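Local atomic coordinates of esterase (Staphylococcus aureus subsp. aureus USA300_TCH1516, PDB entry 3D7R), a protein that is a putative esterase of the alpha/beta hydrolase fold that probably hydrolyses ester bonds of a substrate not yet assigned. Residues K195-S200 with P258-G263; E267-D272 with M295-P300; K98-H103 with V131-P136; L203-S208 with K244-I249; S184-Q189 with N250-G255. All blocks are in the same frame, centred on the assembly; numbering follows the deposited sequence.

Contact 1 (K195-S200 with P258-G263); sequences KLYLIS and PVYMFG
L196 to I199 pair in parallel register with V259 to F262, the axes of strands 195-199 and 259-263 lying 4.7 Å apart at 11°, and five backbone hydrogen bonds join them: L196 N to P258 O, Y260 N to L196 O, L198 N to Y260 O, F262 N to L198 O and S200 N to F262 O. On one face of the sheet, Y197 and Y260 form an offset stack with centroids 4.7 Å apart and planes at 12°. Both put CG anti to the carbonyl carbon and turn alike at chi2 (about -100°), keeping the planes close to parallel. Y260 CB rests over the rim of the Y197 ring, 3.4 Å from Y197 CE1, and Y197 OH reaches over the centre of the Y260 ring. F262 continues the row, its CE2 meeting the edge of Y197 at CD1, while the K195 methylenes cross the outer end of Y260 obliquely, CE 3.4 Å from Y260 OH. On the other face V259 divides its branches, CG2 packing 4.0 Å from L196 CD2 and CG1 3.9 Å from L198 CD1. Helix 305-318 covers the tyrosine side and helix 270-282 the V259 side. Y197 OH bonds S317, while Y260 OH and K195 NZ both bond E320. These neighbouring strands of the alpha/beta hydrolase sheet carry an apolar, stacked surface whose buried phenol hydroxyls are satisfied from the C-terminal helix and just beyond it.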
# COMPACT_ATOMS: atom_id res chain seq x y z
N LYS A 195 -14.97 0.82 -1.62
CA LYS A 195 -14.31 0.14 -0.50
C LYS A 195 -12.85 0.54 -0.44
O LYS A 195 -12.29 0.98 -1.45
CB LYS A 195 -14.41 -1.40 -0.65
CG LYS A 195 -15.83 -1.99 -0.55
CD LYS A 195 -15.82 -3.53 -0.80
CE LYS A 195 -17.24 -4.11 -0.63
NZ LYS A 195 -18.02 -3.92 -1.90
N LEU A 196 -12.24 0.37 0.73
CA LEU A 196 -10.80 0.64 0.93
C LEU A 196 -10.10 -0.58 1.54
O LEU A 196 -10.53 -1.09 2.59
CB LEU A 196 -10.58 1.86 1.84
CG LEU A 196 -9.13 2.17 2.27
CD1 LEU A 196 -8.24 2.43 1.03
CD2 LEU A 196 -9.12 3.38 3.22
N TYR A 197 -9.05 -1.07 0.86
CA TYR A 197 -8.33 -2.28 1.32
C TYR A 197 -6.93 -1.88 1.77
O TYR A 197 -6.23 -1.17 1.05
CB TYR A 197 -8.26 -3.34 0.20
CG TYR A 197 -9.52 -4.15 0.09
CD1 TYR A 197 -9.61 -5.44 0.63
CD2 TYR A 197 -10.64 -3.62 -0.56
CE1 TYR A 197 -10.81 -6.17 0.55
CE2 TYR A 197 -11.84 -4.35 -0.66
CZ TYR A 197 -11.91 -5.62 -0.10
OH TYR A 197 -13.09 -6.30 -0.19
N LEU A 198 -6.55 -2.34 2.96
CA LEU A 198 -5.24 -2.01 3.53
C LEU A 198 -4.50 -3.29 3.84
O LEU A 198 -4.99 -4.12 4.62
CB LEU A 198 -5.40 -1.18 4.81
CG LEU A 198 -6.22 0.12 4.74
CD1 LEU A 198 -6.20 0.85 6.11
CD2 LEU A 198 -5.70 1.06 3.65
N ILE A 199 -3.33 -3.48 3.24
CA ILE A 199 -2.51 -4.67 3.51
C ILE A 199 -1.24 -4.26 4.28
O ILE A 199 -0.38 -3.54 3.76
CB ILE A 199 -2.13 -5.45 2.20
CG1 ILE A 199 -3.38 -5.87 1.42
CG2 ILE A 199 -1.21 -6.66 2.52
CD1 ILE A 199 -3.13 -6.18 -0.08
N SER A 200 -1.13 -4.71 5.52
CA SER A 200 0.00 -4.33 6.37
C SER A 200 0.31 -2.82 6.29
O SER A 200 1.48 -2.44 6.05
CB SER A 200 1.26 -5.12 5.98
OG SER A 200 1.12 -6.48 6.33
N PRO A 258 -16.38 1.52 3.74
CA PRO A 258 -15.98 0.29 4.44
C PRO A 258 -14.49 -0.03 4.23
O PRO A 258 -14.01 0.05 3.10
CB PRO A 258 -16.84 -0.79 3.76
CG PRO A 258 -18.08 -0.05 3.34
CD PRO A 258 -17.59 1.32 2.92
N VAL A 259 -13.81 -0.39 5.31
CA VAL A 259 -12.35 -0.69 5.28
C VAL A 259 -12.12 -2.17 5.58
O VAL A 259 -12.79 -2.75 6.46
CB VAL A 259 -11.53 0.25 6.24
CG1 VAL A 259 -10.01 -0.11 6.24
CG2 VAL A 259 -11.70 1.73 5.87
N TYR A 260 -11.20 -2.79 4.82
CA TYR A 260 -10.87 -4.21 4.96
C TYR A 260 -9.39 -4.23 5.12
O TYR A 260 -8.69 -3.74 4.25
CB TYR A 260 -11.28 -4.99 3.70
CG TYR A 260 -12.75 -4.84 3.41
CD1 TYR A 260 -13.63 -5.86 3.77
CD2 TYR A 260 -13.27 -3.67 2.85
CE1 TYR A 260 -15.01 -5.73 3.55
CE2 TYR A 260 -14.66 -3.53 2.62
CZ TYR A 260 -15.51 -4.57 2.98
OH TYR A 260 -16.87 -4.48 2.78
N MSE A 261 -8.91 -4.74 6.24
CA MSE A 261 -7.48 -4.66 6.55
C MSE A 261 -6.92 -6.04 6.78
O MSE A 261 -7.58 -6.91 7.40
CB MSE A 261 -7.26 -3.77 7.79
CG MSE A 261 -5.79 -3.60 8.20
SE MSE A 261 -5.63 -2.16 9.47
CE MSE A 261 -6.63 -2.91 10.98
N PHE A 262 -5.70 -6.25 6.29
CA PHE A 262 -4.98 -7.51 6.41
C PHE A 262 -3.63 -7.23 7.04
O PHE A 262 -2.95 -6.27 6.67
CB PHE A 262 -4.77 -8.17 5.03
CG PHE A 262 -6.04 -8.57 4.38
CD1 PHE A 262 -6.49 -9.89 4.46
CD2 PHE A 262 -6.85 -7.62 3.72
CE1 PHE A 262 -7.70 -10.27 3.89
CE2 PHE A 262 -8.05 -7.99 3.14
CZ PHE A 262 -8.49 -9.32 3.23
N GLY A 263 -3.24 -8.05 8.01
CA GLY A 263 -1.94 -7.87 8.62
C GLY A 263 -1.52 -9.10 9.38
O GLY A 263 -2.30 -10.03 9.52

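Contact 2 (E267-D272 with M295-P300); sequences EMTHPD and MVHDFP
E267 OE1 meets the H297 imidazole at its edge, in the ring plane, while D298 CB lies over one face of that ring; the carboxylate plane is turned 79° against it. A second flat group, the F299 ring, is sandwiched locally, with M295 CG over its centre on one face, P300 CD toward the rim of the other and V296 O at its edge. The pair is a histidine-carboxylate hydrogen bond, placed where the alpha/beta hydrolase fold carries the acid and histidine of its catalytic triad, in the loops after strands 259-264 and 287-292. This is consistent with such a role here. The bond from H297 ND1 to E267 OE1 is 2.8 Å long and nearly straight (169°), yet it approaches the oxygen from above the carboxylate plane. With CG between its backbone N and carbonyl carbon (chi1 56°) and an extended chain beyond, E267 brings its carboxylate beside the H297 backbone, OE1 3.7 Å from H297 CA. The other oxygen, E267 OE2, is held by S200 OG and by G264 N, and S200 OG also takes the bond of D298 N, which ties acid and histidine loop together through one serine. A type II turn from V296 to F299 presents the imidazole. On the acid side a type I turn runs from E267 to H270, closed by a 3.0 Å bond from H270 N to E267 O.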
# COMPACT_ATOMS: atom_id res chain seq x y z
N GLU A 267 4.63 -8.30 12.68
CA GLU A 267 5.09 -7.04 12.11
C GLU A 267 4.89 -5.90 13.10
O GLU A 267 3.89 -5.88 13.81
CB GLU A 267 4.40 -6.74 10.76
CG GLU A 267 2.87 -6.72 10.77
CD GLU A 267 2.28 -6.28 9.44
OE1 GLU A 267 2.76 -5.26 8.90
OE2 GLU A 267 1.35 -6.93 8.92
N MSE A 268 5.83 -4.95 13.12
CA MSE A 268 5.87 -3.88 14.14
C MSE A 268 4.69 -2.93 14.05
O MSE A 268 4.46 -2.13 14.95
CB MSE A 268 7.15 -3.06 13.98
CG MSE A 268 8.39 -3.62 14.65
SE MSE A 268 9.99 -2.65 13.96
CE MSE A 268 9.26 -0.89 13.86
N THR A 269 3.96 -2.99 12.94
CA THR A 269 2.76 -2.18 12.69
C THR A 269 1.55 -2.73 13.39
O THR A 269 0.48 -2.12 13.34
CB THR A 269 2.41 -2.16 11.19
OG1 THR A 269 2.43 -3.50 10.70
CG2 THR A 269 3.43 -1.35 10.40
N HIS A 270 1.69 -3.90 14.00
CA HIS A 270 0.51 -4.58 14.52
C HIS A 270 -0.23 -3.80 15.63
O HIS A 270 -1.46 -3.69 15.57
CB HIS A 270 0.79 -6.05 14.88
CG HIS A 270 -0.43 -6.80 15.32
ND1 HIS A 270 -0.84 -6.85 16.64
CD2 HIS A 270 -1.34 -7.52 14.62
CE1 HIS A 270 -1.95 -7.56 16.73
NE2 HIS A 270 -2.27 -7.99 15.52
N PRO A 271 0.49 -3.28 16.65
CA PRO A 271 -0.21 -2.39 17.60
C PRO A 271 -0.97 -1.24 16.96
O PRO A 271 -2.10 -0.97 17.37
CB PRO A 271 0.92 -1.85 18.47
CG PRO A 271 1.91 -2.99 18.50
CD PRO A 271 1.90 -3.47 17.06
N ASP A 272 -0.38 -0.56 15.96
CA ASP A 272 -1.07 0.50 15.22
C ASP A 272 -2.31 0.02 14.47
O ASP A 272 -3.32 0.73 14.43
CB ASP A 272 -0.10 1.26 14.30
CG ASP A 272 0.89 2.11 15.10
OD1 ASP A 272 0.45 2.73 16.12
OD2 ASP A 272 2.11 2.12 14.75
N MSE A 295 2.02 -14.32 10.76
CA MSE A 295 2.49 -13.75 9.49
C MSE A 295 3.38 -12.53 9.65
O MSE A 295 3.26 -11.75 10.62
CB MSE A 295 1.31 -13.42 8.57
CG MSE A 295 0.63 -14.66 8.00
SE MSE A 295 1.87 -15.74 6.93
CE MSE A 295 2.37 -17.05 8.25
N VAL A 296 4.23 -12.33 8.64
CA VAL A 296 5.19 -11.24 8.58
C VAL A 296 4.62 -10.02 7.86
O VAL A 296 3.54 -10.08 7.26
CB VAL A 296 6.54 -11.70 7.92
CG1 VAL A 296 7.12 -12.93 8.65
CG2 VAL A 296 6.37 -11.99 6.42
N HIS A 297 5.37 -8.91 7.91
CA HIS A 297 4.98 -7.69 7.19
C HIS A 297 4.75 -7.97 5.71
O HIS A 297 5.60 -8.56 5.05
CB HIS A 297 6.07 -6.62 7.32
CG HIS A 297 5.72 -5.34 6.61
ND1 HIS A 297 4.66 -4.55 6.99
CD2 HIS A 297 6.28 -4.73 5.53
CE1 HIS A 297 4.58 -3.50 6.18
NE2 HIS A 297 5.55 -3.59 5.29
N ASP A 298 3.58 -7.57 5.20
CA ASP A 298 3.32 -7.58 3.76
C ASP A 298 3.21 -9.02 3.28
O ASP A 298 3.49 -9.32 2.09
CB ASP A 298 4.48 -6.89 3.03
CG ASP A 298 4.04 -6.08 1.79
OD1 ASP A 298 2.85 -5.74 1.66
OD2 ASP A 298 4.92 -5.76 0.97
N PHE A 299 2.78 -9.92 4.17
CA PHE A 299 2.86 -11.36 3.89
C PHE A 299 2.25 -11.83 2.55
O PHE A 299 2.80 -12.74 1.96
CB PHE A 299 2.38 -12.22 5.06
CG PHE A 299 0.88 -12.28 5.21
CD1 PHE A 299 0.13 -13.23 4.50
CD2 PHE A 299 0.23 -11.40 6.07
CE1 PHE A 299 -1.27 -13.30 4.63
CE2 PHE A 299 -1.17 -11.44 6.21
CZ PHE A 299 -1.92 -12.39 5.50
N PRO A 300 1.13 -11.22 2.08
CA PRO A 300 0.51 -11.69 0.84
C PRO A 300 1.39 -11.63 -0.42
O PRO A 300 1.00 -12.21 -1.44
CB PRO A 300 -0.71 -10.77 0.69
CG PRO A 300 -1.06 -10.40 2.14
CD PRO A 300 0.34 -10.11 2.67

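Contact 3 (K98-H103 with V131-P136); sequences KILYIH and VLPIYP
H103 and Y135 form an offset stack just beyond parallel strands 98-102 and 129-133, ring centroids 4.7 Å apart and planes at 24°. At CB, H103 touches L132 CD1 (4.1 Å). Its CG lies between the backbone N and carbonyl carbon (chi1 73°), which swings the imidazole toward Y135. CD2 comes within 3.5 Å of Y135 CE2 with P133 O at the ring edge; CE1 sits 3.7 Å from Y135 OH, which lies over the centre of one face of the imidazole, and NE2 is hydrogen-bonded to K137 NZ. The same hydroxyl donates a 2.6 Å hydrogen bond to H103 O, linking the ring pair to the backbone. A water joins Y101 O, H103 N and P133 O. Earlier along the strands, V131 N bonds I99 O and Y101 N bonds V131 O. H103 opens a His-Gly-Gly sequence resembling one whose glycine N-H groups line the oxyanion hole in related esterases; a similar role is possible. Helix 113-126 of this beta-alpha-beta unit packs on I99 and Y101, helix 143-161 on L100 and Y135.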
# COMPACT_ATOMS: atom_id res chain seq x y z
N LYS A 98 -12.84 -1.29 -11.06
CA LYS A 98 -11.40 -1.04 -10.93
C LYS A 98 -10.90 -1.16 -9.50
O LYS A 98 -11.60 -0.78 -8.55
CB LYS A 98 -11.05 0.38 -11.41
CG LYS A 98 -11.79 0.89 -12.66
CD LYS A 98 -11.23 0.29 -13.93
CE LYS A 98 -11.85 0.94 -15.18
NZ LYS A 98 -11.66 0.03 -16.35
N ILE A 99 -9.66 -1.65 -9.35
CA ILE A 99 -8.91 -1.50 -8.10
C ILE A 99 -7.73 -0.56 -8.38
O ILE A 99 -6.87 -0.87 -9.22
CB ILE A 99 -8.36 -2.84 -7.55
CG1 ILE A 99 -9.50 -3.75 -7.11
CG2 ILE A 99 -7.39 -2.59 -6.37
CD1 ILE A 99 -9.11 -5.25 -6.97
N LEU A 100 -7.73 0.59 -7.73
CA LEU A 100 -6.57 1.48 -7.77
C LEU A 100 -5.58 0.94 -6.76
O LEU A 100 -5.80 1.05 -5.55
CB LEU A 100 -6.97 2.93 -7.42
CG LEU A 100 -5.86 3.98 -7.41
CD1 LEU A 100 -5.00 3.93 -8.70
CD2 LEU A 100 -6.43 5.39 -7.20
N TYR A 101 -4.47 0.38 -7.24
CA TYR A 101 -3.52 -0.27 -6.34
C TYR A 101 -2.30 0.60 -6.06
O TYR A 101 -1.56 0.93 -7.00
CB TYR A 101 -3.07 -1.66 -6.86
CG TYR A 101 -2.39 -2.45 -5.75
CD1 TYR A 101 -3.09 -3.40 -5.00
CD2 TYR A 101 -1.06 -2.20 -5.43
CE1 TYR A 101 -2.47 -4.08 -3.96
CE2 TYR A 101 -0.44 -2.88 -4.40
CZ TYR A 101 -1.15 -3.81 -3.67
OH TYR A 101 -0.52 -4.46 -2.65
N ILE A 102 -2.08 0.94 -4.79
CA ILE A 102 -0.95 1.78 -4.36
C ILE A 102 0.13 0.90 -3.72
O ILE A 102 -0.03 0.43 -2.59
CB ILE A 102 -1.40 2.91 -3.38
CG1 ILE A 102 -2.66 3.66 -3.89
CG2 ILE A 102 -0.24 3.87 -3.09
CD1 ILE A 102 -2.55 4.28 -5.32
N HIS A 103 1.22 0.66 -4.44
CA HIS A 103 2.19 -0.35 -4.05
C HIS A 103 3.08 0.10 -2.88
O HIS A 103 3.36 1.30 -2.72
CB HIS A 103 3.04 -0.76 -5.26
CG HIS A 103 4.02 0.29 -5.68
ND1 HIS A 103 5.26 0.43 -5.09
CD2 HIS A 103 3.97 1.23 -6.66
CE1 HIS A 103 5.93 1.40 -5.68
NE2 HIS A 103 5.17 1.90 -6.64
N VAL A 131 -5.23 -1.35 -11.37
CA VAL A 131 -4.51 -0.21 -11.94
C VAL A 131 -3.32 0.14 -11.04
O VAL A 131 -3.48 0.45 -9.84
CB VAL A 131 -5.43 1.02 -12.13
CG1 VAL A 131 -4.67 2.19 -12.78
CG2 VAL A 131 -6.66 0.64 -13.01
N LEU A 132 -2.13 0.06 -11.63
CA LEU A 132 -0.86 0.24 -10.93
C LEU A 132 -0.13 1.49 -11.43
O LEU A 132 0.64 1.42 -12.38
CB LEU A 132 0.03 -1.01 -11.13
CG LEU A 132 1.45 -1.03 -10.53
CD1 LEU A 132 1.43 -0.87 -9.01
CD2 LEU A 132 2.23 -2.29 -10.96
N PRO A 133 -0.38 2.66 -10.79
CA PRO A 133 0.41 3.88 -11.06
C PRO A 133 1.82 3.85 -10.45
O PRO A 133 1.99 3.51 -9.28
CB PRO A 133 -0.42 4.98 -10.43
CG PRO A 133 -1.15 4.28 -9.26
CD PRO A 133 -1.43 2.88 -9.78
N ILE A 134 2.83 4.18 -11.26
CA ILE A 134 4.19 4.30 -10.74
C ILE A 134 4.36 5.77 -10.28
O ILE A 134 4.86 6.60 -11.01
CB ILE A 134 5.25 3.87 -11.79
CG1 ILE A 134 4.92 2.49 -12.38
CG2 ILE A 134 6.66 3.88 -11.19
CD1 ILE A 134 4.69 1.35 -11.35
N TYR A 135 3.85 6.05 -9.07
CA TYR A 135 3.72 7.42 -8.54
C TYR A 135 5.09 7.96 -8.14
O TYR A 135 6.02 7.17 -7.91
CB TYR A 135 2.74 7.42 -7.34
CG TYR A 135 3.12 6.41 -6.26
CD1 TYR A 135 4.13 6.69 -5.33
CD2 TYR A 135 2.49 5.16 -6.19
CE1 TYR A 135 4.49 5.77 -4.36
CE2 TYR A 135 2.85 4.22 -5.22
CZ TYR A 135 3.86 4.54 -4.32
OH TYR A 135 4.23 3.64 -3.34
N PRO A 136 5.26 9.30 -8.13
CA PRO A 136 6.56 9.89 -7.79
C PRO A 136 7.14 9.39 -6.47
O PRO A 136 6.43 9.25 -5.46
CB PRO A 136 6.25 11.39 -7.69
CG PRO A 136 5.12 11.59 -8.69
CD PRO A 136 4.27 10.34 -8.50
O HOH W 1 0.82 2.14 -7.14

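Contact 4 (L203-S208 with K244-I249); sequences LDATLS and KRISPI
A205 N donates to S247 OG (2.8 Å, 162°), and I249 N donates to L203 O at 3.2 Å, tilted from the carbonyl plane; these two bonds join the loop following strand 195-199 of the alpha/beta hydrolase sheet to the loop preceding strand 259-264. With OG anti to the carbonyl carbon (chi1 -68°), S247 points its hydroxyl at A205 N; the same OG is bonded to L241 O, and a single buried hydroxyl thus serves both loops. Around the bonds, A205 CB packs 3.8 Å from I246 CG2. I249 lays CG2 against L203 O and CB against L203 CB, with P248 CD beside the same oxygen. Helix 270-282 flanks L203 and I249, and helix 173-187 lies against L203 and P248. Further out, an Asx turn shapes the first loop inside a type I turn from D204 to L207. D204 OD1 takes both T206 N at 3.1 Å and T206 OG1 at 2.6 Å, each from the same face of the carboxylate. T206 OG1 in turn accepts S208 OG at 2.9 Å.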
# COMPACT_ATOMS: atom_id res chain seq x y z
N LEU A 203 0.53 2.62 9.45
CA LEU A 203 -0.41 3.67 9.85
C LEU A 203 0.21 4.87 10.58
O LEU A 203 -0.33 5.98 10.52
CB LEU A 203 -1.55 3.06 10.66
CG LEU A 203 -2.37 2.06 9.82
CD1 LEU A 203 -3.23 1.16 10.67
CD2 LEU A 203 -3.21 2.78 8.77
N ASP A 204 1.32 4.64 11.26
CA ASP A 204 2.02 5.68 12.00
C ASP A 204 3.48 5.60 11.56
O ASP A 204 4.14 4.61 11.88
CB ASP A 204 1.85 5.43 13.51
CG ASP A 204 2.62 6.42 14.39
OD1 ASP A 204 3.34 7.30 13.88
OD2 ASP A 204 2.50 6.28 15.63
N ALA A 205 3.95 6.60 10.82
CA ALA A 205 5.31 6.56 10.26
C ALA A 205 6.43 6.69 11.31
O ALA A 205 7.59 6.42 11.00
CB ALA A 205 5.49 7.63 9.19
N THR A 206 6.09 7.12 12.52
CA THR A 206 7.09 7.25 13.59
C THR A 206 7.44 5.90 14.19
O THR A 206 8.55 5.73 14.72
CB THR A 206 6.61 8.13 14.75
OG1 THR A 206 5.49 7.51 15.39
CG2 THR A 206 6.20 9.52 14.26
N LEU A 207 6.50 4.95 14.11
CA LEU A 207 6.64 3.62 14.71
C LEU A 207 7.10 3.72 16.17
O LEU A 207 7.97 2.96 16.63
CB LEU A 207 7.56 2.71 13.87
CG LEU A 207 6.98 2.11 12.58
CD1 LEU A 207 8.08 1.64 11.64
CD2 LEU A 207 5.97 0.98 12.86
N SER A 208 6.48 4.65 16.90
CA SER A 208 6.84 4.98 18.27
C SER A 208 5.78 4.48 19.28
O SER A 208 5.92 4.72 20.47
CB SER A 208 6.98 6.50 18.42
OG SER A 208 5.72 7.13 18.21
N LYS A 244 -1.12 14.08 9.77
CA LYS A 244 -2.09 13.07 9.39
C LYS A 244 -1.97 12.61 7.93
O LYS A 244 -2.40 11.52 7.58
CB LYS A 244 -3.50 13.56 9.68
CG LYS A 244 -3.96 14.79 8.85
CD LYS A 244 -5.37 15.25 9.29
CE LYS A 244 -5.95 16.29 8.34
NZ LYS A 244 -5.24 17.59 8.51
N ARG A 245 -1.40 13.44 7.06
CA ARG A 245 -1.24 12.99 5.67
C ARG A 245 -0.14 11.92 5.55
O ARG A 245 -0.15 11.10 4.62
CB ARG A 245 -0.94 14.17 4.73
CG ARG A 245 -1.97 15.31 4.78
CD ARG A 245 -1.34 16.58 4.15
NE ARG A 245 -1.16 16.34 2.74
CZ ARG A 245 -0.27 16.91 1.94
NH1 ARG A 245 0.61 17.82 2.39
NH2 ARG A 245 -0.28 16.56 0.67
N ILE A 246 0.80 11.95 6.48
CA ILE A 246 1.93 11.00 6.53
C ILE A 246 1.58 9.77 7.39
O ILE A 246 1.88 8.64 7.02
CB ILE A 246 3.18 11.68 7.11
CG1 ILE A 246 3.61 12.83 6.18
CG2 ILE A 246 4.32 10.65 7.28
CD1 ILE A 246 4.58 13.77 6.80
N SER A 247 0.95 10.02 8.54
CA SER A 247 0.53 9.00 9.47
C SER A 247 -1.00 9.08 9.58
O SER A 247 -1.52 9.75 10.47
CB SER A 247 1.19 9.24 10.83
OG SER A 247 2.58 9.01 10.76
N PRO A 248 -1.72 8.41 8.65
CA PRO A 248 -3.17 8.49 8.54
C PRO A 248 -3.95 7.93 9.74
O PRO A 248 -5.17 8.15 9.86
CB PRO A 248 -3.46 7.70 7.25
CG PRO A 248 -2.33 6.75 7.14
CD PRO A 248 -1.15 7.54 7.61
N ILE A 249 -3.26 7.26 10.66
CA ILE A 249 -3.88 6.90 11.95
C ILE A 249 -4.43 8.17 12.65
O ILE A 249 -5.39 8.10 13.44
CB ILE A 249 -2.89 6.16 12.89
CG1 ILE A 249 -3.66 5.44 14.01
CG2 ILE A 249 -1.78 7.14 13.39
CD1 ILE A 249 -2.85 4.29 14.66

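Contact 5 (S184-Q189 with N250-G255); sequences SLLDNQ and NGTIEG
T252 OG1 donates to D187 OD1 on the syn lone pair of the carboxylate, joining the last turn of helix 173-187 to the loop before strand 259-264 at the protein surface. The modelled length, 2.5 Å, is unusually short and its exact value doubtful; the two side chains run antiparallel alongside one another. A water makes a second, indirect polar link, donating to D187 OD2 at 2.9 Å and accepting from T252 N at 2.8 Å, so both carboxylate oxygens are engaged with the same residue. Van der Waals contacts come from L186. Its CG stands anti to the backbone N (chi1 177°), sending the isopropyl end across to the loop. CD2 packs 3.6 Å from T252 CG2 and 3.3 Å from E254 O, while CD1 lies 3.7 Å from G255 O and occupies the place where a side chain on that glycine would start. Nearby, Q183 NE2 of the same helix bonds T252 O, and E254 OE2 is hydrogen-bonded to H283 ND1. Within the helix end, S184 O accepts N188 N and N188 ND2 from opposite faces of its plane, each at 2.9 Å. The helix finishes in a Schellman motif, with Q189 at positive phi as the C-prime residue, Q189 N bonded to L186 O and Q190 N to L185 O.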
# COMPACT_ATOMS: atom_id res chain seq x y z
N SER A 184 -8.16 12.29 2.29
CA SER A 184 -8.14 13.51 1.48
C SER A 184 -9.42 13.71 0.66
O SER A 184 -10.00 14.81 0.65
CB SER A 184 -6.91 13.52 0.57
OG SER A 184 -6.91 14.68 -0.24
N LEU A 185 -9.86 12.66 -0.02
CA LEU A 185 -11.12 12.70 -0.76
C LEU A 185 -12.29 13.10 0.16
O LEU A 185 -13.09 13.97 -0.18
CB LEU A 185 -11.43 11.34 -1.39
CG LEU A 185 -10.46 10.80 -2.46
CD1 LEU A 185 -10.84 9.37 -2.83
CD2 LEU A 185 -10.45 11.66 -3.70
N LEU A 186 -12.36 12.44 1.31
CA LEU A 186 -13.38 12.70 2.33
C LEU A 186 -13.35 14.16 2.86
O LEU A 186 -14.39 14.82 2.95
CB LEU A 186 -13.20 11.69 3.48
CG LEU A 186 -14.10 11.77 4.71
CD1 LEU A 186 -15.57 11.72 4.28
CD2 LEU A 186 -13.76 10.63 5.66
N ASP A 187 -12.17 14.64 3.24
CA ASP A 187 -11.98 16.03 3.70
C ASP A 187 -12.34 17.04 2.61
O ASP A 187 -12.76 18.18 2.90
CB ASP A 187 -10.53 16.26 4.15
CG ASP A 187 -10.15 15.43 5.41
OD1 ASP A 187 -11.04 14.95 6.14
OD2 ASP A 187 -8.93 15.24 5.65
N ASN A 188 -12.16 16.62 1.36
CA ASN A 188 -12.40 17.50 0.20
C ASN A 188 -13.77 17.29 -0.50
O ASN A 188 -13.99 17.80 -1.61
CB ASN A 188 -11.23 17.37 -0.76
CG ASN A 188 -10.01 18.16 -0.28
OD1 ASN A 188 -10.01 19.39 -0.26
ND2 ASN A 188 -8.97 17.45 0.12
N GLN A 189 -14.66 16.55 0.15
CA GLN A 189 -15.98 16.22 -0.39
C GLN A 189 -15.98 15.54 -1.78
O GLN A 189 -16.93 15.71 -2.57
CB GLN A 189 -16.89 17.46 -0.41
CG GLN A 189 -16.97 18.17 0.94
CD GLN A 189 -18.16 19.13 1.01
OE1 GLN A 189 -18.93 19.09 1.96
NE2 GLN A 189 -18.31 19.98 -0.01
N ASN A 250 -3.82 9.32 12.33
CA ASN A 250 -4.21 10.62 12.90
C ASN A 250 -5.24 11.36 12.03
O ASN A 250 -5.65 12.47 12.38
CB ASN A 250 -2.97 11.52 13.05
CG ASN A 250 -1.97 10.99 14.07
OD1 ASN A 250 -2.35 10.37 15.08
ND2 ASN A 250 -0.67 11.23 13.80
N GLY A 251 -5.64 10.76 10.91
CA GLY A 251 -6.54 11.43 9.94
C GLY A 251 -8.03 11.23 10.18
O GLY A 251 -8.42 10.64 11.20
N THR A 252 -8.85 11.72 9.26
CA THR A 252 -10.30 11.63 9.37
C THR A 252 -10.77 10.17 9.33
O THR A 252 -10.31 9.37 8.51
CB THR A 252 -10.99 12.48 8.28
OG1 THR A 252 -10.54 13.83 8.37
CG2 THR A 252 -12.51 12.49 8.44
N ILE A 253 -11.69 9.84 10.24
CA ILE A 253 -12.25 8.49 10.39
C ILE A 253 -13.73 8.50 10.00
O ILE A 253 -14.20 7.66 9.21
CB ILE A 253 -12.10 8.00 11.88
CG1 ILE A 253 -10.62 7.78 12.25
CG2 ILE A 253 -12.91 6.75 12.16
CD1 ILE A 253 -9.85 6.91 11.28
N GLU A 254 -14.47 9.45 10.58
CA GLU A 254 -15.91 9.61 10.33
C GLU A 254 -16.21 9.90 8.87
O GLU A 254 -15.71 10.88 8.31
CB GLU A 254 -16.49 10.71 11.23
CG GLU A 254 -16.23 10.44 12.73
CD GLU A 254 -16.87 11.48 13.66
OE1 GLU A 254 -17.43 12.47 13.15
OE2 GLU A 254 -16.82 11.31 14.89
N GLY A 255 -17.02 9.03 8.25
CA GLY A 255 -17.41 9.16 6.85
C GLY A 255 -16.64 8.27 5.86
O GLY A 255 -16.93 8.27 4.67
O HOH W 2 -7.50 13.32 7.36

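From the N terminus, contact 3 closes first, joining strands 98-102 and 129-133 around one helix. The next three interlock. Contact 5 ties the end of helix 173-187 to the loop before strand 259-264, contact 4 ties the loop after strand 195-199 to that same loop region, and contact 1 pairs the two strands. Closing in the order 4, 5, 1, they leave contacts 5 and 1 crossed and contact 4 nested inside both. Contact 2 follows in series, tying the loops after strands 259-264 and 287-292; it touches contact 1 through S200 and I199, and contact 4 through D272 and M268. Contact 3 meets contact 1 lightly, I199 against Y101, within the shared central sheet.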